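Local coordinates for protein cell division inhibitor SulA (Pseudomonas aeruginosa, PDB 1OFU) that probably halts cell division during the SOS response by binding FtsZ one to one and so blocking its polymerization into the Z ring, at residues 4-9 with 97-102; 77-82 with 111-116; 70-75 with 89-94. One frame throughout, in Å; residues are numbered along the deposited sequence.

Contact 1: 4-9 with 97-102; sequences FSELSL and AARKQL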
ATOM      1  N   PHE D   4      21.473   3.653   1.173  1.00 47.54           N
ATOM      2  CA  PHE D   4      21.101   2.755   2.253  1.00 43.15           C
ATOM      3  C   PHE D   4      20.070   3.402   3.170  1.00 43.13           C
ATOM      4  O   PHE D   4      20.198   4.563   3.548  1.00 43.80           O
ATOM      5  CB  PHE D   4      22.339   2.390   3.077  1.00 41.80           C
ATOM      6  CG  PHE D   4      22.043   1.556   4.295  1.00 41.05           C
ATOM      7  CD1 PHE D   4      21.970   0.169   4.206  1.00 40.96           C
ATOM      8  CD2 PHE D   4      21.835   2.161   5.534  1.00 39.72           C
ATOM      9  CE1 PHE D   4      21.696  -0.610   5.334  1.00 38.54           C
ATOM     10  CE2 PHE D   4      21.557   1.394   6.673  1.00 39.06           C
ATOM     11  CZ  PHE D   4      21.491   0.006   6.571  1.00 41.85           C
ATOM     12  N   SER D   5      19.048   2.632   3.519  1.00 39.20           N
ATOM     13  CA  SER D   5      18.003   3.080   4.420  1.00 37.49           C
ATOM     14  C   SER D   5      17.802   1.939   5.404  1.00 39.32           C
ATOM     15  O   SER D   5      18.194   0.796   5.141  1.00 40.31           O
ATOM     16  CB  SER D   5      16.700   3.333   3.667  1.00 36.12           C
ATOM     17  OG  SER D   5      16.871   4.300   2.649  1.00 39.73           O
ATOM     18  N   GLU D   6      17.212   2.242   6.548  1.00 36.40           N
ATOM     19  CA  GLU D   6      16.963   1.204   7.523  1.00 37.15           C
ATOM     20  C   GLU D   6      15.627   1.444   8.185  1.00 36.89           C
ATOM     21  O   GLU D   6      15.301   2.569   8.576  1.00 34.25           O
ATOM     22  CB  GLU D   6      18.066   1.149   8.575  1.00 38.52           C
ATOM     23  CG  GLU D   6      17.844   0.047   9.598  1.00 47.64           C
ATOM     24  CD  GLU D   6      19.040  -0.164  10.505  1.00 54.48           C
ATOM     25  OE1 GLU D   6      19.369   0.752  11.285  1.00 59.91           O
ATOM     26  OE2 GLU D   6      19.652  -1.251  10.435  1.00 57.80           O
ATOM     27  N   LEU D   7      14.846   0.375   8.278  1.00 34.12           N
ATOM     28  CA  LEU D   7      13.538   0.442   8.889  1.00 35.09           C
ATOM     29  C   LEU D   7      13.507  -0.470  10.097  1.00 37.64           C
ATOM     30  O   LEU D   7      13.858  -1.655  10.013  1.00 39.20           O
ATOM     31  CB  LEU D   7      12.468   0.030   7.877  1.00 37.85           C
ATOM     32  CG  LEU D   7      11.029   0.045   8.400  1.00 46.10           C
ATOM     33  CD1 LEU D   7      10.076   0.293   7.256  1.00 49.06           C
ATOM     34  CD2 LEU D   7      10.714  -1.262   9.089  1.00 46.92           C
ATOM     35  N   SER D   8      13.103   0.089  11.231  1.00 36.34           N
ATOM     36  CA  SER D   8      13.017  -0.680  12.458  1.00 38.02           C
ATOM     37  C   SER D   8      11.580  -0.668  12.948  1.00 39.41           C
ATOM     38  O   SER D   8      10.910   0.362  12.912  1.00 39.69           O
ATOM     39  CB  SER D   8      13.929  -0.076  13.516  1.00 41.81           C
ATOM     40  OG  SER D   8      15.219   0.144  12.979  1.00 50.14           O
ATOM     41  N   LEU D   9      11.107  -1.826  13.389  1.00 37.13           N
ATOM     42  CA  LEU D   9       9.751  -1.960  13.893  1.00 36.45           C
ATOM     43  C   LEU D   9       9.822  -2.617  15.259  1.00 39.03           C
ATOM     44  O   LEU D   9      10.430  -3.680  15.416  1.00 38.68           O
ATOM     45  CB  LEU D   9       8.918  -2.824  12.953  1.00 35.42           C
ATOM     46  CG  LEU D   9       8.535  -2.223  11.601  1.00 39.08           C
ATOM     47  CD1 LEU D   9       7.994  -3.320  10.696  1.00 40.03           C
ATOM     48  CD2 LEU D   9       7.495  -1.124  11.803  1.00 40.98           C
ATOM     49  N   ALA D  97      30.526  -0.124   8.974  1.00 60.92           N
ATOM     50  CA  ALA D  97      31.275  -0.657   7.839  1.00 60.80           C
ATOM     51  C   ALA D  97      30.323  -1.408   6.911  1.00 59.23           C
ATOM     52  O   ALA D  97      30.289  -1.161   5.703  1.00 59.81           O
ATOM     53  CB  ALA D  97      32.372  -1.591   8.327  1.00 59.18           C
ATOM     54  N   ALA D  98      29.550  -2.327   7.485  1.00 58.84           N
ATOM     55  CA  ALA D  98      28.586  -3.108   6.718  1.00 55.62           C
ATOM     56  C   ALA D  98      27.627  -2.178   5.975  1.00 56.01           C
ATOM     57  O   ALA D  98      27.296  -2.418   4.813  1.00 56.89           O
ATOM     58  CB  ALA D  98      27.811  -4.036   7.644  1.00 57.04           C
ATOM     59  N   ARG D  99      27.188  -1.116   6.648  1.00 54.36           N
ATOM     60  CA  ARG D  99      26.280  -0.145   6.038  1.00 54.40           C
ATOM     61  C   ARG D  99      26.949   0.531   4.850  1.00 52.87           C
ATOM     62  O   ARG D  99      26.311   0.801   3.829  1.00 48.20           O
ATOM     63  CB  ARG D  99      25.870   0.931   7.047  1.00 52.61           C
ATOM     64  CG  ARG D  99      24.818   0.509   8.044  1.00 57.63           C
ATOM     65  CD  ARG D  99      24.304   1.720   8.816  1.00 60.65           C
ATOM     66  NE  ARG D  99      23.136   1.397   9.633  1.00 69.59           N
ATOM     67  CZ  ARG D  99      23.152   0.557  10.662  1.00 70.78           C
ATOM     68  NH1 ARG D  99      22.043   0.320  11.347  1.00 71.80           N
ATOM     69  NH2 ARG D  99      24.282  -0.041  11.013  1.00 75.67           N
ATOM     70  N   LYS D 100      28.235   0.822   4.996  1.00 55.68           N
ATOM     71  CA  LYS D 100      28.983   1.462   3.925  1.00 58.79           C
ATOM     72  C   LYS D 100      29.092   0.485   2.758  1.00 56.71           C
ATOM     73  O   LYS D 100      28.899   0.857   1.598  1.00 56.58           O
ATOM     74  CB  LYS D 100      30.378   1.856   4.414  1.00 62.41           C
ATOM     75  CG  LYS D 100      31.162   2.710   3.425  1.00 69.23           C
ATOM     76  CD  LYS D 100      30.455   4.029   3.138  1.00 73.33           C
ATOM     77  CE  LYS D 100      31.256   4.887   2.167  1.00 76.06           C
ATOM     78  NZ  LYS D 100      30.597   6.200   1.915  1.00 81.33           N
ATOM     79  N   GLN D 101      29.396  -0.770   3.082  1.00 57.54           N
ATOM     80  CA  GLN D 101      29.525  -1.826   2.081  1.00 56.19           C
ATOM     81  C   GLN D 101      28.216  -1.943   1.300  1.00 54.78           C
ATOM     82  O   GLN D 101      28.221  -1.987   0.069  1.00 56.75           O
ATOM     83  CB  GLN D 101      29.838  -3.160   2.765  1.00 57.33           C
ATOM     84  CG  GLN D 101      30.519  -4.179   1.866  1.00 64.12           C
ATOM     85  CD  GLN D 101      30.702  -5.531   2.538  1.00 66.74           C
ATOM     86  OE1 GLN D 101      31.078  -5.612   3.708  1.00 67.45           O
ATOM     87  NE2 GLN D 101      30.451  -6.603   1.791  1.00 68.47           N
ATOM     88  N   LEU D 102      27.096  -1.986   2.022  1.00 51.34           N
ATOM     89  CA  LEU D 102      25.781  -2.089   1.395  1.00 47.15           C
ATOM     90  C   LEU D 102      25.507  -0.861   0.544  1.00 43.37           C
ATOM     91  O   LEU D 102      24.948  -0.954  -0.547  1.00 41.10           O
ATOM     92  CB  LEU D 102      24.681  -2.225   2.459  1.00 47.78           C
ATOM     93  CG  LEU D 102      24.595  -3.543   3.230  1.00 49.08           C
ATOM     94  CD1 LEU D 102      23.473  -3.481   4.258  1.00 47.40           C
ATOM     95  CD2 LEU D 102      24.358  -4.680   2.251  1.00 49.07           C
TER

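Contact 2: 77-82 with 111-116; sequences EALRLG and AQSLNI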
ATOM      1  N   GLU D  77      26.066  -8.415  -3.042  1.00 47.93           N
ATOM      2  CA  GLU D  77      26.175  -9.007  -4.365  1.00 50.30           C
ATOM      3  C   GLU D  77      24.935  -8.732  -5.212  1.00 49.36           C
ATOM      4  O   GLU D  77      25.044  -8.295  -6.359  1.00 47.75           O
ATOM      5  CB  GLU D  77      26.406 -10.514  -4.242  1.00 53.17           C
ATOM      6  CG  GLU D  77      27.086 -11.114  -5.447  1.00 62.77           C
ATOM      7  CD  GLU D  77      28.423 -10.457  -5.739  1.00 65.77           C
ATOM      8  OE1 GLU D  77      29.310 -10.508  -4.863  1.00 70.07           O
ATOM      9  OE2 GLU D  77      28.585  -9.885  -6.841  1.00 69.25           O
ATOM     10  N   ALA D  78      23.758  -8.986  -4.643  1.00 47.99           N
ATOM     11  CA  ALA D  78      22.500  -8.758  -5.350  1.00 44.75           C
ATOM     12  C   ALA D  78      22.340  -7.279  -5.708  1.00 45.19           C
ATOM     13  O   ALA D  78      21.776  -6.940  -6.749  1.00 47.04           O
ATOM     14  CB  ALA D  78      21.323  -9.228  -4.487  1.00 42.72           C
ATOM     15  N   LEU D  79      22.824  -6.396  -4.838  1.00 44.72           N
ATOM     16  CA  LEU D  79      22.745  -4.958  -5.098  1.00 48.26           C
ATOM     17  C   LEU D  79      23.704  -4.641  -6.235  1.00 46.96           C
ATOM     18  O   LEU D  79      23.349  -3.997  -7.221  1.00 46.31           O
ATOM     19  CB  LEU D  79      23.161  -4.167  -3.854  1.00 46.03           C
ATOM     20  CG  LEU D  79      22.162  -4.123  -2.696  1.00 46.49           C
ATOM     21  CD1 LEU D  79      22.886  -3.833  -1.395  1.00 45.28           C
ATOM     22  CD2 LEU D  79      21.109  -3.072  -2.982  1.00 41.64           C
ATOM     23  N   ARG D  80      24.930  -5.118  -6.065  1.00 48.37           N
ATOM     24  CA  ARG D  80      26.018  -4.936  -7.017  1.00 51.31           C
ATOM     25  C   ARG D  80      25.614  -5.314  -8.446  1.00 48.84           C
ATOM     26  O   ARG D  80      25.824  -4.545  -9.382  1.00 43.82           O
ATOM     27  CB  ARG D  80      27.191  -5.793  -6.551  1.00 54.14           C
ATOM     28  CG  ARG D  80      28.527  -5.522  -7.182  1.00 60.71           C
ATOM     29  CD  ARG D  80      29.563  -6.324  -6.419  1.00 64.70           C
ATOM     30  NE  ARG D  80      29.553  -5.963  -5.003  1.00 67.60           N
ATOM     31  CZ  ARG D  80      29.846  -6.798  -4.011  1.00 68.97           C
ATOM     32  NH1 ARG D  80      29.813  -6.374  -2.753  1.00 69.45           N
ATOM     33  NH2 ARG D  80      30.155  -8.061  -4.271  1.00 65.25           N
ATOM     34  N   LEU D  81      25.032  -6.503  -8.596  1.00 49.28           N
ATOM     35  CA  LEU D  81      24.599  -7.011  -9.897  1.00 46.44           C
ATOM     36  C   LEU D  81      23.569  -6.112 -10.562  1.00 47.02           C
ATOM     37  O   LEU D  81      23.338  -6.204 -11.770  1.00 43.99           O
ATOM     38  CB  LEU D  81      24.031  -8.427  -9.743  1.00 49.36           C
ATOM     39  CG  LEU D  81      25.010  -9.604  -9.661  1.00 47.69           C
ATOM     40  CD1 LEU D  81      26.237  -9.243  -8.856  1.00 54.35           C
ATOM     41  CD2 LEU D  81      24.294 -10.786  -9.047  1.00 48.36           C
ATOM     42  N   GLY D  82      22.937  -5.257  -9.764  1.00 47.28           N
ATOM     43  CA  GLY D  82      21.955  -4.323 -10.289  1.00 42.40           C
ATOM     44  C   GLY D  82      20.720  -4.893 -10.954  1.00 42.54           C
ATOM     45  O   GLY D  82      20.127  -4.254 -11.827  1.00 41.99           O
ATOM     46  N   ALA D 111      20.677   0.823  -7.351  1.00 45.50           N
ATOM     47  CA  ALA D 111      19.544   0.256  -6.630  1.00 45.89           C
ATOM     48  C   ALA D 111      19.477   0.736  -5.184  1.00 46.89           C
ATOM     49  O   ALA D 111      20.376   1.426  -4.702  1.00 48.26           O
ATOM     50  CB  ALA D 111      19.634  -1.258  -6.671  1.00 39.34           C
ATOM     51  N   GLN D 112      18.411   0.345  -4.490  1.00 47.04           N
ATOM     52  CA  GLN D 112      18.220   0.738  -3.101  1.00 44.08           C
ATOM     53  C   GLN D 112      18.473  -0.397  -2.126  1.00 43.11           C
ATOM     54  O   GLN D 112      17.996  -1.514  -2.313  1.00 41.76           O
ATOM     55  CB  GLN D 112      16.799   1.262  -2.885  1.00 43.57           C
ATOM     56  CG  GLN D 112      16.487   2.587  -3.562  1.00 45.41           C
ATOM     57  CD  GLN D 112      17.454   3.692  -3.166  1.00 46.79           C
ATOM     58  OE1 GLN D 112      17.938   3.742  -2.030  1.00 44.31           O
ATOM     59  NE2 GLN D 112      17.728   4.594  -4.100  1.00 44.29           N
ATOM     60  N   SER D 113      19.237  -0.107  -1.083  1.00 40.61           N
ATOM     61  CA  SER D 113      19.512  -1.102  -0.059  1.00 40.19           C
ATOM     62  C   SER D 113      18.619  -0.745   1.136  1.00 43.14           C
ATOM     63  O   SER D 113      18.657   0.381   1.637  1.00 44.57           O
ATOM     64  CB  SER D 113      20.985  -1.060   0.344  1.00 37.24           C
ATOM     65  OG  SER D 113      21.216  -1.860   1.489  1.00 35.67           O
ATOM     66  N   LEU D 114      17.802  -1.696   1.574  1.00 41.09           N
ATOM     67  CA  LEU D 114      16.907  -1.470   2.701  1.00 37.25           C
ATOM     68  C   LEU D 114      17.085  -2.565   3.735  1.00 39.15           C
ATOM     69  O   LEU D 114      16.872  -3.744   3.447  1.00 37.62           O
ATOM     70  CB  LEU D 114      15.445  -1.444   2.233  1.00 35.03           C
ATOM     71  CG  LEU D 114      14.351  -1.381   3.315  1.00 41.09           C
ATOM     72  CD1 LEU D 114      14.444  -0.067   4.089  1.00 39.44           C
ATOM     73  CD2 LEU D 114      12.980  -1.509   2.662  1.00 38.94           C
ATOM     74  N   ASN D 115      17.495  -2.179   4.939  1.00 34.74           N
ATOM     75  CA  ASN D 115      17.656  -3.160   5.989  1.00 34.50           C
ATOM     76  C   ASN D 115      16.488  -3.015   6.942  1.00 37.09           C
ATOM     77  O   ASN D 115      16.064  -1.899   7.261  1.00 34.27           O
ATOM     78  CB  ASN D 115      18.960  -2.965   6.755  1.00 31.90           C
ATOM     79  CG  ASN D 115      19.298  -4.168   7.610  1.00 34.24           C
ATOM     80  OD1 ASN D 115      19.405  -5.282   7.100  1.00 34.60           O
ATOM     81  ND2 ASN D 115      19.460  -3.959   8.914  1.00 34.69           N
ATOM     82  N   ILE D 116      15.968  -4.150   7.390  1.00 31.63           N
ATOM     83  CA  ILE D 116      14.845  -4.160   8.299  1.00 37.16           C
ATOM     84  C   ILE D 116      15.211  -4.859   9.596  1.00 39.64           C
ATOM     85  O   ILE D 116      15.873  -5.893   9.593  1.00 41.30           O
ATOM     86  CB  ILE D 116      13.626  -4.838   7.628  1.00 36.92           C
ATOM     87  CG1 ILE D 116      13.202  -3.988   6.426  1.00 36.53           C
ATOM     88  CG2 ILE D 116      12.474  -5.016   8.636  1.00 27.98           C
ATOM     89  CD1 ILE D 116      12.055  -4.553   5.629  1.00 42.28           C
TER

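Contact 3: 70-75 with 89-94; sequences AALALS and SWLEPL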
ATOM      1  N   ALA D  70      26.903 -14.284   5.786  1.00 47.68           N
ATOM      2  CA  ALA D  70      26.556 -14.739   4.441  1.00 49.20           C
ATOM      3  C   ALA D  70      25.464 -13.856   3.836  1.00 44.16           C
ATOM      4  O   ALA D  70      25.496 -13.526   2.651  1.00 46.60           O
ATOM      5  CB  ALA D  70      26.096 -16.193   4.480  1.00 47.36           C
ATOM      6  N   ALA D  71      24.495 -13.474   4.657  1.00 42.16           N
ATOM      7  CA  ALA D  71      23.411 -12.623   4.186  1.00 42.42           C
ATOM      8  C   ALA D  71      23.966 -11.263   3.768  1.00 38.30           C
ATOM      9  O   ALA D  71      23.506 -10.667   2.795  1.00 39.70           O
ATOM     10  CB  ALA D  71      22.366 -12.457   5.284  1.00 42.20           C
ATOM     11  N   LEU D  72      24.965 -10.783   4.501  1.00 39.36           N
ATOM     12  CA  LEU D  72      25.581  -9.490   4.209  1.00 43.13           C
ATOM     13  C   LEU D  72      26.288  -9.534   2.854  1.00 40.31           C
ATOM     14  O   LEU D  72      26.150  -8.621   2.036  1.00 40.24           O
ATOM     15  CB  LEU D  72      26.594  -9.127   5.300  1.00 44.17           C
ATOM     16  CG  LEU D  72      26.942  -7.652   5.535  1.00 48.69           C
ATOM     17  CD1 LEU D  72      28.294  -7.589   6.225  1.00 48.06           C
ATOM     18  CD2 LEU D  72      26.991  -6.876   4.235  1.00 45.88           C
ATOM     19  N   ALA D  73      27.050 -10.598   2.619  1.00 41.70           N
ATOM     20  CA  ALA D  73      27.760 -10.734   1.351  1.00 42.65           C
ATOM     21  C   ALA D  73      26.755 -10.938   0.224  1.00 39.36           C
ATOM     22  O   ALA D  73      26.900 -10.368  -0.858  1.00 41.33           O
ATOM     23  CB  ALA D  73      28.737 -11.911   1.414  1.00 38.89           C
ATOM     24  N   LEU D  74      25.728 -11.746   0.480  1.00 39.24           N
ATOM     25  CA  LEU D  74      24.713 -11.994  -0.540  1.00 39.97           C
ATOM     26  C   LEU D  74      23.962 -10.699  -0.858  1.00 41.13           C
ATOM     27  O   LEU D  74      23.637 -10.440  -2.015  1.00 42.56           O
ATOM     28  CB  LEU D  74      23.721 -13.065  -0.070  1.00 42.19           C
ATOM     29  CG  LEU D  74      23.130 -13.959  -1.172  1.00 46.21           C
ATOM     30  CD1 LEU D  74      22.008 -14.805  -0.597  1.00 45.26           C
ATOM     31  CD2 LEU D  74      22.607 -13.120  -2.317  1.00 47.90           C
ATOM     32  N   SER D  75      23.688  -9.885   0.164  1.00 39.50           N
ATOM     33  CA  SER D  75      22.978  -8.621  -0.045  1.00 39.96           C
ATOM     34  C   SER D  75      23.769  -7.674  -0.945  1.00 40.38           C
ATOM     35  O   SER D  75      23.226  -7.107  -1.893  1.00 37.57           O
ATOM     36  CB  SER D  75      22.691  -7.931   1.291  1.00 36.22           C
ATOM     37  OG  SER D  75      21.836  -8.714   2.108  1.00 37.55           O
ATOM     38  N   SER D  89      17.390  -6.472   3.341  1.00 35.11           N
ATOM     39  CA  SER D  89      18.154  -7.274   4.282  1.00 37.03           C
ATOM     40  C   SER D  89      17.486  -7.227   5.643  1.00 36.73           C
ATOM     41  O   SER D  89      16.701  -6.316   5.935  1.00 33.68           O
ATOM     42  CB  SER D  89      19.575  -6.717   4.415  1.00 40.23           C
ATOM     43  OG  SER D  89      20.167  -6.524   3.146  1.00 52.85           O
ATOM     44  N   TRP D  90      17.800  -8.216   6.467  1.00 35.44           N
ATOM     45  CA  TRP D  90      17.277  -8.303   7.824  1.00 37.94           C
ATOM     46  C   TRP D  90      18.488  -8.546   8.706  1.00 37.89           C
ATOM     47  O   TRP D  90      18.564  -9.541   9.420  1.00 39.10           O
ATOM     48  CB  TRP D  90      16.287  -9.464   7.955  1.00 36.47           C
ATOM     49  CG  TRP D  90      14.890  -9.099   7.575  1.00 41.05           C
ATOM     50  CD1 TRP D  90      13.898  -8.640   8.403  1.00 38.58           C
ATOM     51  CD2 TRP D  90      14.334  -9.118   6.257  1.00 38.83           C
ATOM     52  NE1 TRP D  90      12.758  -8.373   7.677  1.00 40.25           N
ATOM     53  CE2 TRP D  90      12.998  -8.658   6.358  1.00 41.01           C
ATOM     54  CE3 TRP D  90      14.833  -9.481   5.000  1.00 36.39           C
ATOM     55  CZ2 TRP D  90      12.157  -8.553   5.247  1.00 41.29           C
ATOM     56  CZ3 TRP D  90      13.998  -9.377   3.896  1.00 34.29           C
ATOM     57  CH2 TRP D  90      12.672  -8.918   4.028  1.00 41.41           C
ATOM     58  N   LEU D  91      19.440  -7.621   8.634  1.00 43.42           N
ATOM     59  CA  LEU D  91      20.679  -7.722   9.398  1.00 46.07           C
ATOM     60  C   LEU D  91      20.714  -6.936  10.711  1.00 48.45           C
ATOM     61  O   LEU D  91      20.366  -5.761  10.763  1.00 50.53           O
ATOM     62  CB  LEU D  91      21.845  -7.287   8.511  1.00 46.48           C
ATOM     63  CG  LEU D  91      22.045  -8.144   7.259  1.00 49.10           C
ATOM     64  CD1 LEU D  91      23.088  -7.512   6.345  1.00 51.05           C
ATOM     65  CD2 LEU D  91      22.459  -9.547   7.675  1.00 49.09           C
ATOM     66  N   GLU D  92      21.144  -7.611  11.768  1.00 51.81           N
ATOM     67  CA  GLU D  92      21.267  -7.015  13.089  1.00 58.77           C
ATOM     68  C   GLU D  92      22.090  -7.968  13.949  1.00 61.21           C
ATOM     69  O   GLU D  92      21.716  -9.126  14.148  1.00 60.99           O
ATOM     70  CB  GLU D  92      19.886  -6.778  13.713  1.00 61.82           C
ATOM     71  CG  GLU D  92      19.045  -8.031  13.898  1.00 72.96           C
ATOM     72  CD  GLU D  92      17.624  -7.722  14.339  1.00 78.77           C
ATOM     73  OE1 GLU D  92      16.910  -7.016  13.595  1.00 81.39           O
ATOM     74  OE2 GLU D  92      17.217  -8.187  15.426  1.00 82.08           O
ATOM     75  N   PRO D  93      23.232  -7.493  14.469  1.00 63.25           N
ATOM     76  CA  PRO D  93      23.757  -6.135  14.285  1.00 63.19           C
ATOM     77  C   PRO D  93      24.259  -5.834  12.877  1.00 63.14           C
ATOM     78  O   PRO D  93      24.545  -6.739  12.087  1.00 61.87           O
ATOM     79  CB  PRO D  93      24.896  -6.058  15.304  1.00 63.70           C
ATOM     80  CG  PRO D  93      24.541  -7.110  16.321  1.00 66.65           C
ATOM     81  CD  PRO D  93      24.039  -8.228  15.454  1.00 64.88           C
ATOM     82  N   LEU D  94      24.364  -4.543  12.582  1.00 59.77           N
ATOM     83  CA  LEU D  94      24.860  -4.071  11.304  1.00 60.22           C
ATOM     84  C   LEU D  94      25.821  -2.938  11.647  1.00 61.61           C
ATOM     85  O   LEU D  94      25.412  -1.921  12.205  1.00 63.65           O
ATOM     86  CB  LEU D  94      23.712  -3.556  10.434  1.00 60.37           C
ATOM     87  CG  LEU D  94      24.082  -3.273   8.976  1.00 60.80           C
ATOM     88  CD1 LEU D  94      24.544  -4.562   8.318  1.00 63.05           C
ATOM     89  CD2 LEU D  94      22.887  -2.707   8.233  1.00 59.84           C
TER

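Contact 1: 4-9 with 97-102
Phe4 and Glu6 of strand 4-10 reach up from the sheet to meet Arg99 and Leu102 on helix 96-109, a layer of helix against sheet in an alpha/beta fold whose five parallel strands run in the order 4-10, 112-118, 84-89, 35-39, 60-63. The segment axes approach to 9.0 Å, with their N-to-C directions 124° apart, and the backbones come nearest at Phe4 and Leu102.

The apolar and CH-pi contacts belong to Phe4. Its CG stands anti to the backbone N (chi1 175°), which carries the ring toward the helix. Arg99 CG lies over one face of the ring, 4.0 Å from its centroid in a CH-pi contact; the extended chain then passes beside it, with Arg99 NE 3.4 Å from Phe4 CE2. Farther round the ring, Leu102 CD1 comes in obliquely to 3.5 Å from Phe4 CE1. The guanidinium does not lie flat on the ring, since their planes are 74° apart.

The polar part is a salt bridge. Glu6, its chain stretched out beyond CG, is met at OE1 by Arg99 from the syn side, in a bent bond tilted out of the carboxylate plane; that plane and the guanidinium stand almost perpendicular. Its charge has further partners: Arg117 at OE1 and Asn115 at OE2. Arg99 NH2 bonds to the carbonyl of Leu94, which helps fix the guanidinium's rotation. Residues 6-9 also pair antiparallel with a strand of the second subunit, continuing the sheet across the interface.

Arg99 NH1 lies 2.7 Å from Glu6 OE1, and this oxygen is close to the guanidinium plane.

Contact 2: 77-82 with 111-116
Leu79, near the C-terminal end of helix 68-80, faces the start of strand 112-118, with its CA 6.3 Å from the CA of Ala111; just beyond, the chain turns out of helical geometry at Gly82, whose phi is positive. One side chain carries almost the whole contact. Leu79 points toward the strand, and both its methyls sit against Ser113 CB, CD1 at 3.8 Å and CD2 about as near; CD1 is also close to Ser113 OG. CD2 reaches on to the backbone O of Gln112, at 3.5 Å, and touches Ala111 CB more loosely, at 4.4 Å. No hydrogen bond joins the two segments.

Around this leucine the layer is completed by Leu102, Ala105 and Ala106 of helix 96-109 and by Val87 of strand 84-89, so Leu79 is buried where helix 96-109 meets the sheet beneath helix 68-80. On another side of its helix, Arg80 NH2 makes a salt bridge of 2.7 Å with Glu77 OE1. Residues 78-82 fall within a region that binds FtsZ.

With apolar methyls meeting a backbone carbonyl and two small side chains, the contact depends on close fit rather than on directed bonds, while charge is kept to a different side of the helix.

Contact 3: 70-75 with 89-94
Ser89, at the end of strand 84-89, and Leu91, in the loop that leads on to helix 96-109, close tightly on helix 68-80 of this alpha/beta fold. The two methyls of Leu91 straddle neighbouring helix positions: CD2 meets Ala71 CB at 3.8 Å, while CD1 lies 3.8 Å from Leu72 CA and almost as near its CG. Leu72 and Leu91 cross at about a right angle. One turn along, the hydroxyls of Ser75 and Ser89 approach to 2.9 Å between their OG atoms, close enough to hydrogen-bond.

The other side is looser. Leu94 only nears the helix with the end of its side chain, and Glu92 and Pro93, which follows a cis peptide bond, lie at the exposed surface without touching it. Trp90 turns to other neighbours, packing on Pro41, Pro42 and Leu45.

Ser75 OG donates to the carbonyl O of Ala71 on the preceding turn, at 2.7 Å. Its first torsion (chi1 -63°) sets OG beside the backbone N, and the hydroxyl reaches Ala71 O from the face opposite that used by Ser75 N. That oxygen therefore accepts two bonds, and the buried serine hydroxyl is tied back to its own helix while facing Ser89, giving the apolar seam a polar margin.

Contact 1, partly buried, sits on the outermost strand of this chain, which the second subunit extends, and pairs a charged bridge with aromatic packing. Contacts 2 and 3 are buried and share helix 68-80: contact 2 sets one leucine's methyls against backbone and small side chains without a hydrogen bond, contact 3 sets methyls and hydroxyls against a strand end and loop. Contacts 1 and 2 both touch the second subunit; contact 3 touches no other chain. Leu102 of contact 1 packs on Ser113 of contact 2 and Ser75 of contact 3. Asn115 ND2 bonds both Glu6 OE2 and Leu91 O. Strands 4-10 and 112-118 are linked by backbone bonds such as Leu7 N to Asn115 O.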